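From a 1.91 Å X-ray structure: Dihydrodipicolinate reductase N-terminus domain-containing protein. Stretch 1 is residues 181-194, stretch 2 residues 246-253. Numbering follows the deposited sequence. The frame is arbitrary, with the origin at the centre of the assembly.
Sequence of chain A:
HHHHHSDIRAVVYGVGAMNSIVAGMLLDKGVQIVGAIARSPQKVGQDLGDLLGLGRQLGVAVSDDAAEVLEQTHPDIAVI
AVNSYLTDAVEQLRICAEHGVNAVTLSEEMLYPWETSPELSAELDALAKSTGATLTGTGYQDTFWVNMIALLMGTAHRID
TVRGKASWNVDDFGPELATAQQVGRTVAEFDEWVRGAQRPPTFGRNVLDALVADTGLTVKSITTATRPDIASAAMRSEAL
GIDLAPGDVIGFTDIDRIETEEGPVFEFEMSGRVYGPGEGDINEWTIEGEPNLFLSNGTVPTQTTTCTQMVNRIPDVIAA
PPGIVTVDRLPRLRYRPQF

Stretch 1 (181-194) QQVGRTVAEFDEWV
Stretch 2 246-253: PGDVIGFT

How do the two backbones run past each other? Stretch 1 leaves a helix at Gln-182, whose positive phi (68/27) belongs to a Schellman motif, and passes through a type II beta turn from Gln-182 to Arg-185, closed by Arg-185 N to Gln-182 O at 3.2 Å. Val-183 (-65/126) and Gly-184 (90/-2) form the corners; the positive phi of the second favours glycine. Arg-185 and Thr-186 are extended (-78/162 and -81/159), and a helix then covers 187-194. In stretch 2, Gly-247 (93/-17) and Asp-248 (-65/149) lead into a strand, 249-253. Val-249 is at -73/133, Ile-250 breaks the regular pattern at -122/9, and Phe-252 returns to -156/163. CA atoms pair as Gln-181 with Gly-251 (4.8 Å), Val-183 with Ile-250 (4.5 Å), Gly-184 with Val-249 (5.4 Å) and Thr-186 with Asp-248 (5.6 Å), so the segment before the helix runs antiparallel to stretch 2. The helix then turns back, its axis 26° from the strand direction and 9.8 Å away at closest approach.

Which polar contacts lock this register? Val-249 is gripped through both its backbone polar groups: Gly-184 N donates to Val-249 O (2.8 Å, 169°), and Val-249 N donates to Arg-185 O (3.0 Å, 159°). Farther along, Gly-251 CA makes a CA-H...O contact with Gln-181 O at 3.3 Å. Gly-251 (149/-160) has backbone angles that call for glycine, and its buried N finds no partner. At the other end one water bridges the stretches, accepting from Val-187 N (3.0 Å) and donating to Gly-247 O (2.9 Å).

How is the helix started beside the strand? Thr-186, chi1 p, is the N-cap: its OG1 accepts from Glu-189 N at 3.0 Å. Glu-189 (m, t) returns the bond, its OE1 accepting from Thr-186 N at 2.9 Å. Arg-185 (m, m, m) reaches the same carboxylate, NH1 lying 3.6 Å from Glu-189 OE2 in a salt bridge of charges only. These side-chain contacts lie within stretch 1; the helix meets the strand through the apolar side chains of Val-187, Phe-190 and Trp-193.

What fills the space between helix and strand? Of the 602 Å² buried in total, Val-249 and Phe-252 contribute most, and both point toward stretch 1. Val-249 (t) sets CG1 3.9 Å from Phe-190 CD2 and 3.5 Å from Gln-182 O, while its CG2 lies 4.1 Å from Val-187 CG2; a branched side chain thus serves several neighbours. Phe-190 (t, chi2 -84°) also brings CZ to 3.8 Å from Phe-252 CB. One helical turn on, Trp-193 (t, chi2 80°) places CH2 3.7 Å from Phe-252 CE2, in an oblique aromatic pair with centroids 5.6 Å apart and planes at 39°. Phe-252 (p, chi2 79°) has Gln-181 NE2 over one ring face, with Gln-181 OE1 3.3 Å from Phe-252 CZ; Gln-181 is m, m. Val-183 (t) covers the strand backbone, CG2 3.6 Å from Ile-250 O, whereas Ile-250 (p, t) points away.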

# COMPACT_ATOMS: atom_id res chain seq x y z
N GLN A 181 -22.26 15.50 11.46
CA GLN A 181 -22.82 15.03 10.16
C GLN A 181 -24.26 15.52 9.99
O GLN A 181 -24.87 15.18 8.97
CB GLN A 181 -22.72 13.50 10.07
CG GLN A 181 -21.31 12.98 9.91
CD GLN A 181 -20.59 13.57 8.72
OE1 GLN A 181 -19.63 14.33 8.87
NE2 GLN A 181 -21.06 13.25 7.52
N GLN A 182 -24.77 16.31 10.94
CA GLN A 182 -26.09 17.00 10.85
C GLN A 182 -27.23 15.99 10.88
O GLN A 182 -28.31 16.32 10.38
CB GLN A 182 -26.16 17.85 9.57
CG GLN A 182 -24.97 18.79 9.39
CD GLN A 182 -24.78 19.72 10.57
OE1 GLN A 182 -25.69 20.45 10.95
NE2 GLN A 182 -23.59 19.68 11.15
N VAL A 183 -27.02 14.85 11.50
CA VAL A 183 -28.02 13.76 11.61
C VAL A 183 -29.21 14.26 12.43
O VAL A 183 -29.00 14.77 13.55
CB VAL A 183 -27.39 12.50 12.22
CG1 VAL A 183 -28.43 11.44 12.50
CG2 VAL A 183 -26.30 11.97 11.32
N GLY A 184 -30.41 14.13 11.85
CA GLY A 184 -31.68 14.46 12.50
C GLY A 184 -32.09 15.90 12.27
O GLY A 184 -33.15 16.28 12.74
N ARG A 185 -31.26 16.69 11.57
CA ARG A 185 -31.54 18.11 11.30
C ARG A 185 -32.55 18.13 10.15
O ARG A 185 -32.65 17.09 9.43
CB ARG A 185 -30.28 18.89 10.90
CG ARG A 185 -29.14 18.83 11.91
CD ARG A 185 -29.40 19.70 13.13
NE ARG A 185 -29.22 21.11 12.83
CZ ARG A 185 -29.69 22.12 13.59
NH1 ARG A 185 -30.36 21.86 14.71
NH2 ARG A 185 -29.49 23.37 13.20
N THR A 186 -33.22 19.26 9.95
CA THR A 186 -34.10 19.50 8.78
C THR A 186 -33.21 19.91 7.62
O THR A 186 -32.08 20.43 7.86
CB THR A 186 -35.18 20.55 9.06
OG1 THR A 186 -34.53 21.81 9.19
CG2 THR A 186 -36.00 20.27 10.29
N VAL A 187 -33.72 19.75 6.40
CA VAL A 187 -33.03 20.22 5.16
C VAL A 187 -32.78 21.73 5.25
O VAL A 187 -31.71 22.17 4.79
CB VAL A 187 -33.82 19.79 3.92
CG1 VAL A 187 -33.29 20.45 2.66
CG2 VAL A 187 -33.81 18.27 3.77
N ALA A 188 -33.72 22.51 5.78
CA ALA A 188 -33.55 23.98 5.93
C ALA A 188 -32.40 24.27 6.91
O ALA A 188 -31.53 25.13 6.58
CB ALA A 188 -34.85 24.62 6.36
N GLU A 189 -32.35 23.56 8.04
CA GLU A 189 -31.22 23.70 9.01
C GLU A 189 -29.90 23.35 8.30
O GLU A 189 -28.88 24.08 8.45
CB GLU A 189 -31.44 22.80 10.22
CG GLU A 189 -32.50 23.33 11.19
CD GLU A 189 -32.95 22.35 12.26
OE1 GLU A 189 -32.79 21.14 12.09
OE2 GLU A 189 -33.50 22.80 13.26
N PHE A 190 -29.91 22.28 7.50
CA PHE A 190 -28.70 21.79 6.78
C PHE A 190 -28.24 22.87 5.81
O PHE A 190 -27.03 23.15 5.73
CB PHE A 190 -28.95 20.46 6.05
CG PHE A 190 -27.69 19.94 5.39
CD1 PHE A 190 -27.31 20.38 4.14
CD2 PHE A 190 -26.86 19.06 6.06
CE1 PHE A 190 -26.14 19.91 3.55
CE2 PHE A 190 -25.67 18.62 5.48
CZ PHE A 190 -25.31 19.05 4.23
N ASP A 191 -29.17 23.44 5.04
CA ASP A 191 -28.80 24.42 3.98
C ASP A 191 -28.19 25.67 4.63
O ASP A 191 -27.25 26.24 4.03
CB ASP A 191 -30.00 24.76 3.09
CG ASP A 191 -29.61 25.55 1.85
OD1 ASP A 191 -28.72 25.09 1.10
OD2 ASP A 191 -30.18 26.64 1.66
N GLU A 192 -28.70 26.11 5.79
CA GLU A 192 -28.13 27.29 6.50
C GLU A 192 -26.72 26.93 6.97
O GLU A 192 -25.78 27.70 6.75
CB GLU A 192 -29.04 27.72 7.64
CG GLU A 192 -28.66 29.07 8.23
CD GLU A 192 -29.43 29.42 9.49
OE1 GLU A 192 -30.54 28.85 9.69
OE2 GLU A 192 -28.92 30.24 10.28
N TRP A 193 -26.56 25.75 7.57
CA TRP A 193 -25.25 25.28 8.09
C TRP A 193 -24.21 25.18 6.96
O TRP A 193 -23.09 25.72 7.12
CB TRP A 193 -25.42 23.95 8.81
CG TRP A 193 -24.11 23.34 9.19
CD1 TRP A 193 -23.33 23.66 10.26
CD2 TRP A 193 -23.42 22.29 8.48
NE1 TRP A 193 -22.20 22.88 10.27
CE2 TRP A 193 -22.24 22.02 9.20
CE3 TRP A 193 -23.70 21.55 7.32
CZ2 TRP A 193 -21.33 21.05 8.79
CZ3 TRP A 193 -22.80 20.59 6.92
CH2 TRP A 193 -21.64 20.35 7.64
N VAL A 194 -24.55 24.50 5.86
CA VAL A 194 -23.53 24.12 4.83
C VAL A 194 -23.06 25.38 4.10
O VAL A 194 -21.91 25.37 3.62
CB VAL A 194 -24.05 23.03 3.87
CG1 VAL A 194 -25.06 23.56 2.87
CG2 VAL A 194 -22.88 22.31 3.19
N PRO A 246 -38.86 9.98 7.30
CA PRO A 246 -38.63 10.20 5.88
C PRO A 246 -38.40 11.69 5.65
O PRO A 246 -39.18 12.46 6.20
CB PRO A 246 -39.94 9.76 5.21
CG PRO A 246 -40.55 8.78 6.18
CD PRO A 246 -40.03 9.14 7.56
N GLY A 247 -37.35 12.06 4.91
CA GLY A 247 -37.03 13.47 4.60
C GLY A 247 -36.05 14.10 5.59
O GLY A 247 -35.49 15.15 5.25
N ASP A 248 -35.83 13.50 6.77
CA ASP A 248 -34.81 14.01 7.74
C ASP A 248 -33.41 13.86 7.13
O ASP A 248 -33.18 12.94 6.31
CB ASP A 248 -34.88 13.28 9.08
CG ASP A 248 -36.05 13.69 9.96
OD1 ASP A 248 -36.77 14.63 9.57
OD2 ASP A 248 -36.25 13.07 11.02
N VAL A 249 -32.50 14.75 7.50
CA VAL A 249 -31.07 14.65 7.10
C VAL A 249 -30.44 13.51 7.92
O VAL A 249 -30.68 13.45 9.14
CB VAL A 249 -30.31 15.97 7.26
CG1 VAL A 249 -28.83 15.81 6.95
CG2 VAL A 249 -30.93 17.06 6.40
N ILE A 250 -29.69 12.62 7.25
CA ILE A 250 -29.06 11.46 7.94
C ILE A 250 -27.54 11.48 7.74
O ILE A 250 -26.90 10.48 8.11
CB ILE A 250 -29.67 10.13 7.46
CG1 ILE A 250 -29.44 9.90 5.96
CG2 ILE A 250 -31.13 10.04 7.85
CD1 ILE A 250 -29.84 8.51 5.48
N GLY A 251 -27.00 12.57 7.20
CA GLY A 251 -25.57 12.71 6.95
C GLY A 251 -25.35 13.57 5.75
O GLY A 251 -26.27 14.30 5.36
N PHE A 252 -24.18 13.46 5.15
CA PHE A 252 -23.91 14.22 3.91
C PHE A 252 -22.82 13.55 3.10
O PHE A 252 -22.02 12.75 3.63
CB PHE A 252 -23.59 15.70 4.20
CG PHE A 252 -22.37 15.98 5.04
CD1 PHE A 252 -21.09 15.95 4.50
CD2 PHE A 252 -22.50 16.40 6.35
CE1 PHE A 252 -19.97 16.23 5.27
CE2 PHE A 252 -21.39 16.68 7.12
CZ PHE A 252 -20.13 16.60 6.58
N THR A 253 -22.77 13.97 1.84
CA THR A 253 -21.80 13.54 0.83
C THR A 253 -21.03 14.78 0.35
O THR A 253 -21.68 15.74 -0.06
CB THR A 253 -22.50 12.78 -0.32
OG1 THR A 253 -23.18 11.65 0.25
CG2 THR A 253 -21.51 12.41 -1.40
O HOH W 1 -36.03 17.86 6.23